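Alpha/beta hydrolase (Pectobacterium atrosepticum SCRI1043, PDB 3BDV) is an uncharacterised member of the serine hydrolase family with an alpha/beta-hydrolase fold, probably a hydrolase, and binds calcium in the crystal. Local coordinates at residues D8-T12 with L180-E185; Q17-V23 with Q74-G80. All blocks are in the same frame, centred on the assembly; numbering follows the deposited sequence.

Contact 1: residues D8-T12 with L180-E185; sequences DLRLT and LAEFSE. With EDO (1,2-ethanediol), chain H.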
loop_
_atom_site.group_PDB
_atom_site.type_symbol
_atom_site.label_atom_id
_atom_site.label_comp_id
_atom_site.label_asym_id
_atom_site.label_seq_id
_atom_site.Cartn_x
_atom_site.Cartn_y
_atom_site.Cartn_z
ATOM N N ASP A 8 2.906 11.273 14.470
ATOM C CA ASP A 8 2.716 12.431 13.585
ATOM C C ASP A 8 3.974 13.215 13.358
ATOM O O ASP A 8 4.236 13.591 12.209
ATOM C CB ASP A 8 1.630 13.344 14.114
ATOM C CG ASP A 8 0.287 12.666 14.119
ATOM O OD1 ASP A 8 0.139 11.714 13.373
ATOM O OD2 ASP A 8 -0.597 13.046 14.883
ATOM N N LEU A 9 4.784 13.423 14.400
ATOM C CA LEU A 9 6.059 14.163 14.211
ATOM C C LEU A 9 6.992 13.406 13.280
ATOM O O LEU A 9 7.580 13.976 12.369
ATOM C CB LEU A 9 6.792 14.369 15.541
ATOM C CG LEU A 9 6.227 15.345 16.578
ATOM C CD1 LEU A 9 6.774 15.047 17.989
ATOM C CD2 LEU A 9 6.527 16.772 16.149
ATOM N N ARG A 10 7.107 12.100 13.496
ATOM C CA ARG A 10 8.018 11.291 12.690
ATOM C C ARG A 10 7.551 11.269 11.253
ATOM O O ARG A 10 8.357 11.462 10.350
ATOM C CB ARG A 10 8.124 9.873 13.243
ATOM C CG ARG A 10 8.991 9.789 14.503
ATOM C CD ARG A 10 8.931 8.425 15.134
ATOM N NE ARG A 10 9.666 7.411 14.370
ATOM C CZ ARG A 10 9.723 6.139 14.762
ATOM N NH1 ARG A 10 9.092 5.736 15.853
ATOM N NH2 ARG A 10 10.351 5.240 14.060
ATOM N N LEU A 11 6.241 11.108 11.028
ATOM C CA LEU A 11 5.739 11.055 9.641
ATOM C C LEU A 11 5.801 12.408 8.943
ATOM O O LEU A 11 6.078 12.488 7.748
ATOM C CB LEU A 11 4.330 10.441 9.545
ATOM C CG LEU A 11 4.353 8.922 9.672
ATOM C CD1 LEU A 11 2.920 8.392 9.981
ATOM C CD2 LEU A 11 4.981 8.246 8.477
ATOM N N THR A 12 5.611 13.474 9.709
ATOM C CA THR A 12 5.770 14.828 9.173
ATOM C C THR A 12 7.220 15.074 8.680
ATOM O O THR A 12 7.428 15.584 7.586
ATOM C CB THR A 12 5.295 15.889 10.220
ATOM O OG1 THR A 12 3.886 15.732 10.434
ATOM C CG2 THR A 12 5.609 17.305 9.730
ATOM N N LEU A 180 4.738 2.138 9.129
ATOM C CA LEU A 180 5.117 2.952 8.021
ATOM C C LEU A 180 6.234 3.932 8.393
ATOM O O LEU A 180 7.141 4.169 7.634
ATOM C CB LEU A 180 3.909 3.744 7.547
ATOM C CG LEU A 180 4.133 4.725 6.383
ATOM C CD1 LEU A 180 4.732 4.050 5.112
ATOM C CD2 LEU A 180 2.858 5.442 6.103
ATOM N N ALA A 181 6.134 4.529 9.565
ATOM C CA ALA A 181 7.143 5.446 10.026
ATOM C C ALA A 181 8.506 4.770 10.139
ATOM O O ALA A 181 9.506 5.268 9.628
ATOM C CB ALA A 181 6.673 6.056 11.409
ATOM N N GLU A 182 8.522 3.602 10.758
ATOM C CA GLU A 182 9.717 2.797 10.961
ATOM C C GLU A 182 10.418 2.481 9.654
ATOM O O GLU A 182 11.639 2.641 9.522
ATOM C CB GLU A 182 9.350 1.514 11.697
ATOM C CG GLU A 182 8.872 1.784 13.142
ATOM C CD GLU A 182 8.266 0.610 13.840
ATOM O OE1 GLU A 182 8.240 -0.458 13.227
ATOM O OE2 GLU A 182 7.808 0.768 14.993
ATOM N N PHE A 183 9.608 1.997 8.710
ATOM C CA PHE A 183 10.031 1.585 7.352
ATOM C C PHE A 183 10.500 2.741 6.523
ATOM O O PHE A 183 11.557 2.673 5.904
ATOM C CB PHE A 183 8.803 0.906 6.719
ATOM C CG PHE A 183 8.936 0.526 5.263
ATOM C CD1 PHE A 183 9.812 -0.468 4.873
ATOM C CD2 PHE A 183 8.104 1.091 4.314
ATOM C CE1 PHE A 183 9.858 -0.863 3.536
ATOM C CE2 PHE A 183 8.152 0.725 2.984
ATOM C CZ PHE A 183 9.001 -0.225 2.579
ATOM N N SER A 184 9.702 3.795 6.463
ATOM C CA SER A 184 10.036 4.938 5.663
ATOM C C SER A 184 11.244 5.693 6.139
ATOM O O SER A 184 11.995 6.169 5.317
ATOM C CB SER A 184 8.829 5.883 5.486
ATOM O OG SER A 184 8.413 6.458 6.730
ATOM N N GLU A 185 11.487 5.786 7.448
ATOM C CA GLU A 185 12.668 6.549 7.885
ATOM C C GLU A 185 13.956 6.016 7.278
ATOM O O GLU A 185 14.840 6.807 6.924
ATOM C CB GLU A 185 12.765 6.586 9.403
ATOM C CG GLU A 185 11.728 7.478 10.003
ATOM C CD GLU A 185 11.671 7.407 11.504
ATOM O OE1 GLU A 185 12.223 6.451 12.048
ATOM O OE2 GLU A 185 11.073 8.315 12.123
HETATM C C1 EDO H . 6.255 6.679 17.764
HETATM O O1 EDO H . 7.658 6.998 17.870
HETATM C C2 EDO H . 5.921 5.515 16.821
HETATM O O2 EDO H . 5.731 4.276 17.525
HETATM O O HOH W 1 11.118 10.688 11.186
HETATM O O HOH W 2 8.056 2.962 16.206
#
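Asp8 opens segment 8-12 out of reach of segment 180-185; its OD1 forms a salt bridge with Arg41, while its carbonyl O accepts Thr12 N (2.9 Å) and Thr12 OG1 (2.8 Å). Arg10 carries the polar half of the contact. Its side chain, turned by a p chi3, reaches Glu185 in a bidentate salt bridge, Arg10 NE to Glu185 OE2 at 2.8 Å and Arg10 NH2 to Glu185 OE1 at 3.0 Å, with Ala181 CB over one face of the guanidinium. Water 1 joins Arg10 O to Glu185 OE2, and Arg10 NH1 donates to O1 of an ethanediol molecule (2.8 Å), probably from the crystallisation liquor. Leu11 supplies the apolar half: its CD2 lies 4.0 Å from Ala181 CB and 4.2 Å from Leu180 CG. The local axes approach to 9.6 Å at 31°, roughly parallel. Beneath this pair, Leu11, Leu180 and Ser184 rest on Met20 of strand 19-23, so N-terminal helix 4-15 and C-terminal helix 174-185 pack side by side on one face of the sheet.

Contact 2: residues Q17-V23 with Q74-G80; sequences QLTMVLV and QPVILIG
Residues 19-23 and 76-80 run as extended parallel strands (phi about -80 to -120°, psi about 95 to 150°), their local axes 4.6 Å apart at closest and inclined by 25°. The register pairs Thr19 with Val76, Met20 with Ile77, Val21 with Leu78, Leu22 with Ile79 and Val23 with Gly80. Thr19 N donates to Pro75 O (2.9 Å), Val21 N to Ile77 O (2.9 Å) and Val23 N to Ile79 O (2.8 Å); in return, Ile77 N donates to Thr19 O (2.9 Å) and Ile79 N to Val21 O (2.8 Å). Thr19 (m) also accepts Gln74 NE2 at OG1, 2.7 Å. These are neighbouring strands of the parallel alpha/beta-hydrolase sheet; Gly80 begins a GxSxG pattern consistent with a nucleophile elbow. Selenomethionine Met20 (mmt), Leu22 (mt), Ile77 (mt) and Ile79 (mt) share one face, with Met20 SE 3.9 Å from Ile77 CB and Met20 CB 4.0 Å from Ile79 CD1. On the other, Val21 and Val76, both t, bring Val21 CG2 within 3.3 Å of Val76 CG1, and mt Leu78 places CD2 3.8 Å from Val21 CB. Helix 58-70 packs there through Ile65 and Leu69. Leu18 (mt) sets CD1 3.9 Å from Ile77 CD1.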
loop_
_atom_site.group_PDB
_atom_site.type_symbol
_atom_site.label_atom_id
_atom_site.label_comp_id
_atom_site.label_asym_id
_atom_site.label_seq_id
_atom_site.Cartn_x
_atom_site.Cartn_y
_atom_site.Cartn_z
ATOM N N GLN A 17 10.812 14.687 2.673
ATOM C CA GLN A 17 11.686 14.090 1.664
ATOM C C GLN A 17 11.105 12.944 0.818
ATOM O O GLN A 17 11.652 12.621 -0.216
ATOM C CB GLN A 17 12.944 13.581 2.332
ATOM C CG GLN A 17 13.840 14.674 2.914
ATOM C CD GLN A 17 15.187 14.103 3.323
ATOM O OE1 GLN A 17 15.898 13.541 2.501
ATOM N NE2 GLN A 17 15.534 14.227 4.599
ATOM N N LEU A 18 10.034 12.306 1.286
ATOM C CA LEU A 18 9.362 11.231 0.564
ATOM C C LEU A 18 7.892 11.563 0.435
ATOM O O LEU A 18 7.325 12.162 1.325
ATOM C CB LEU A 18 9.457 9.902 1.322
ATOM C CG LEU A 18 10.863 9.370 1.546
ATOM C CD1 LEU A 18 10.860 8.125 2.425
ATOM C CD2 LEU A 18 11.551 9.098 0.182
ATOM N N THR A 19 7.284 11.121 -0.656
ATOM C CA THR A 19 5.872 11.362 -0.866
ATOM C C THR A 19 5.114 10.054 -0.741
ATOM O O THR A 19 5.466 9.071 -1.414
ATOM C CB THR A 19 5.663 11.957 -2.275
ATOM O OG1 THR A 19 6.254 13.258 -2.318
ATOM C CG2 THR A 19 4.195 12.066 -2.639
HETATM N N MSE A 20 4.101 10.031 0.106
HETATM C CA MSE A 20 3.242 8.865 0.202
HETATM C C MSE A 20 2.179 8.948 -0.869
HETATM O O MSE A 20 1.524 9.974 -0.999
HETATM C CB MSE A 20 2.514 8.836 1.532
HETATM C CG MSE A 20 3.384 8.934 2.738
HETATM SE SE MSE A 20 4.825 7.700 2.868
HETATM C CE MSE A 20 5.235 7.908 4.748
ATOM N N VAL A 21 1.977 7.848 -1.586
ATOM C CA VAL A 21 0.886 7.726 -2.554
ATOM C C VAL A 21 -0.083 6.600 -2.135
ATOM O O VAL A 21 0.294 5.437 -2.152
ATOM C CB VAL A 21 1.416 7.523 -3.980
ATOM C CG1 VAL A 21 0.249 7.456 -4.934
ATOM C CG2 VAL A 21 2.364 8.673 -4.377
ATOM N N LEU A 22 -1.321 6.974 -1.791
ATOM C CA LEU A 22 -2.364 6.023 -1.446
ATOM C C LEU A 22 -3.002 5.402 -2.686
ATOM O O LEU A 22 -3.466 6.122 -3.557
ATOM C CB LEU A 22 -3.460 6.681 -0.600
ATOM C CG LEU A 22 -2.953 7.259 0.704
ATOM C CD1 LEU A 22 -3.988 8.304 1.190
ATOM C CD2 LEU A 22 -2.712 6.132 1.751
ATOM N N VAL A 23 -2.941 4.075 -2.779
ATOM C CA VAL A 23 -3.557 3.295 -3.865
ATOM C C VAL A 23 -4.703 2.390 -3.369
ATOM O O VAL A 23 -4.466 1.286 -2.914
ATOM C CB VAL A 23 -2.529 2.422 -4.603
ATOM C CG1 VAL A 23 -3.128 1.841 -5.872
ATOM C CG2 VAL A 23 -1.227 3.257 -4.938
ATOM N N GLN A 74 9.430 14.079 -5.378
ATOM C CA GLN A 74 10.285 13.326 -4.469
ATOM C C GLN A 74 10.072 11.836 -4.776
ATOM O O GLN A 74 9.127 11.478 -5.493
ATOM C CB GLN A 74 9.880 13.590 -3.017
ATOM C CG GLN A 74 9.637 15.032 -2.671
ATOM C CD GLN A 74 9.238 15.216 -1.230
ATOM O OE1 GLN A 74 9.889 15.931 -0.475
ATOM N NE2 GLN A 74 8.166 14.566 -0.837
ATOM N N PRO A 75 10.947 10.975 -4.247
ATOM C CA PRO A 75 10.700 9.542 -4.304
ATOM C C PRO A 75 9.424 9.204 -3.544
ATOM O O PRO A 75 9.139 9.832 -2.513
ATOM C CB PRO A 75 11.902 8.950 -3.609
ATOM C CG PRO A 75 12.932 10.011 -3.652
ATOM C CD PRO A 75 12.170 11.272 -3.502
ATOM N N VAL A 76 8.702 8.183 -4.028
ATOM C CA VAL A 76 7.387 7.862 -3.555
ATOM C C VAL A 76 7.397 6.538 -2.792
ATOM O O VAL A 76 8.162 5.632 -3.114
ATOM C CB VAL A 76 6.397 7.780 -4.722
ATOM C CG1 VAL A 76 5.178 7.011 -4.354
ATOM C CG2 VAL A 76 6.028 9.176 -5.191
ATOM N N ILE A 77 6.552 6.454 -1.779
ATOM C CA ILE A 77 6.166 5.154 -1.218
ATOM C C ILE A 77 4.741 4.871 -1.626
ATOM O O ILE A 77 3.848 5.658 -1.309
ATOM C CB ILE A 77 6.289 5.114 0.325
ATOM C CG1 ILE A 77 7.755 5.306 0.735
ATOM C CG2 ILE A 77 5.752 3.791 0.845
ATOM C CD1 ILE A 77 8.020 5.468 2.227
ATOM N N LEU A 78 4.531 3.789 -2.379
ATOM C CA LEU A 78 3.151 3.389 -2.772
ATOM C C LEU A 78 2.513 2.639 -1.623
ATOM O O LEU A 78 3.094 1.703 -1.110
ATOM C CB LEU A 78 3.185 2.490 -4.000
ATOM C CG LEU A 78 3.683 3.143 -5.302
ATOM C CD1 LEU A 78 3.664 2.101 -6.411
ATOM C CD2 LEU A 78 2.873 4.398 -5.654
ATOM N N ILE A 79 1.330 3.052 -1.198
ATOM C CA ILE A 79 0.667 2.396 -0.027
ATOM C C ILE A 79 -0.642 1.837 -0.612
ATOM O O ILE A 79 -1.636 2.559 -0.869
ATOM C CB ILE A 79 0.412 3.364 1.125
ATOM C CG1 ILE A 79 1.693 4.011 1.661
ATOM C CG2 ILE A 79 -0.385 2.663 2.251
ATOM C CD1 ILE A 79 1.485 5.153 2.656
ATOM N N GLY A 80 -0.619 0.535 -0.884
ATOM C CA GLY A 80 -1.708 -0.125 -1.570
ATOM C C GLY A 80 -2.625 -0.986 -0.708
ATOM O O GLY A 80 -2.171 -1.586 0.240
#

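Overall arrangement
Contact 2 is nested along the chain inside the loop closed by contact 1: helix 4-15 leads directly into strand 19-23, strand 76-81 follows after helices 34-41 and 58-70 and the short strand 46-47, and helix 174-185 comes last. Their centres lie 12 Å apart, and they touch where helix 174-185 meets the sheet: Leu180 CD2 is 3.7 Å from both Met20 CE and Ile79 CD1, and Ser184 CB is 3.4 Å from Ile77 CD1. Contact 1 belongs to the helical layer on the face carrying Met20, Ile77 and Ile79 and brings together elements near the two chain ends, whereas contact 2 lies within the parallel sheet. Together they span two layers of the alpha/beta/alpha sandwich.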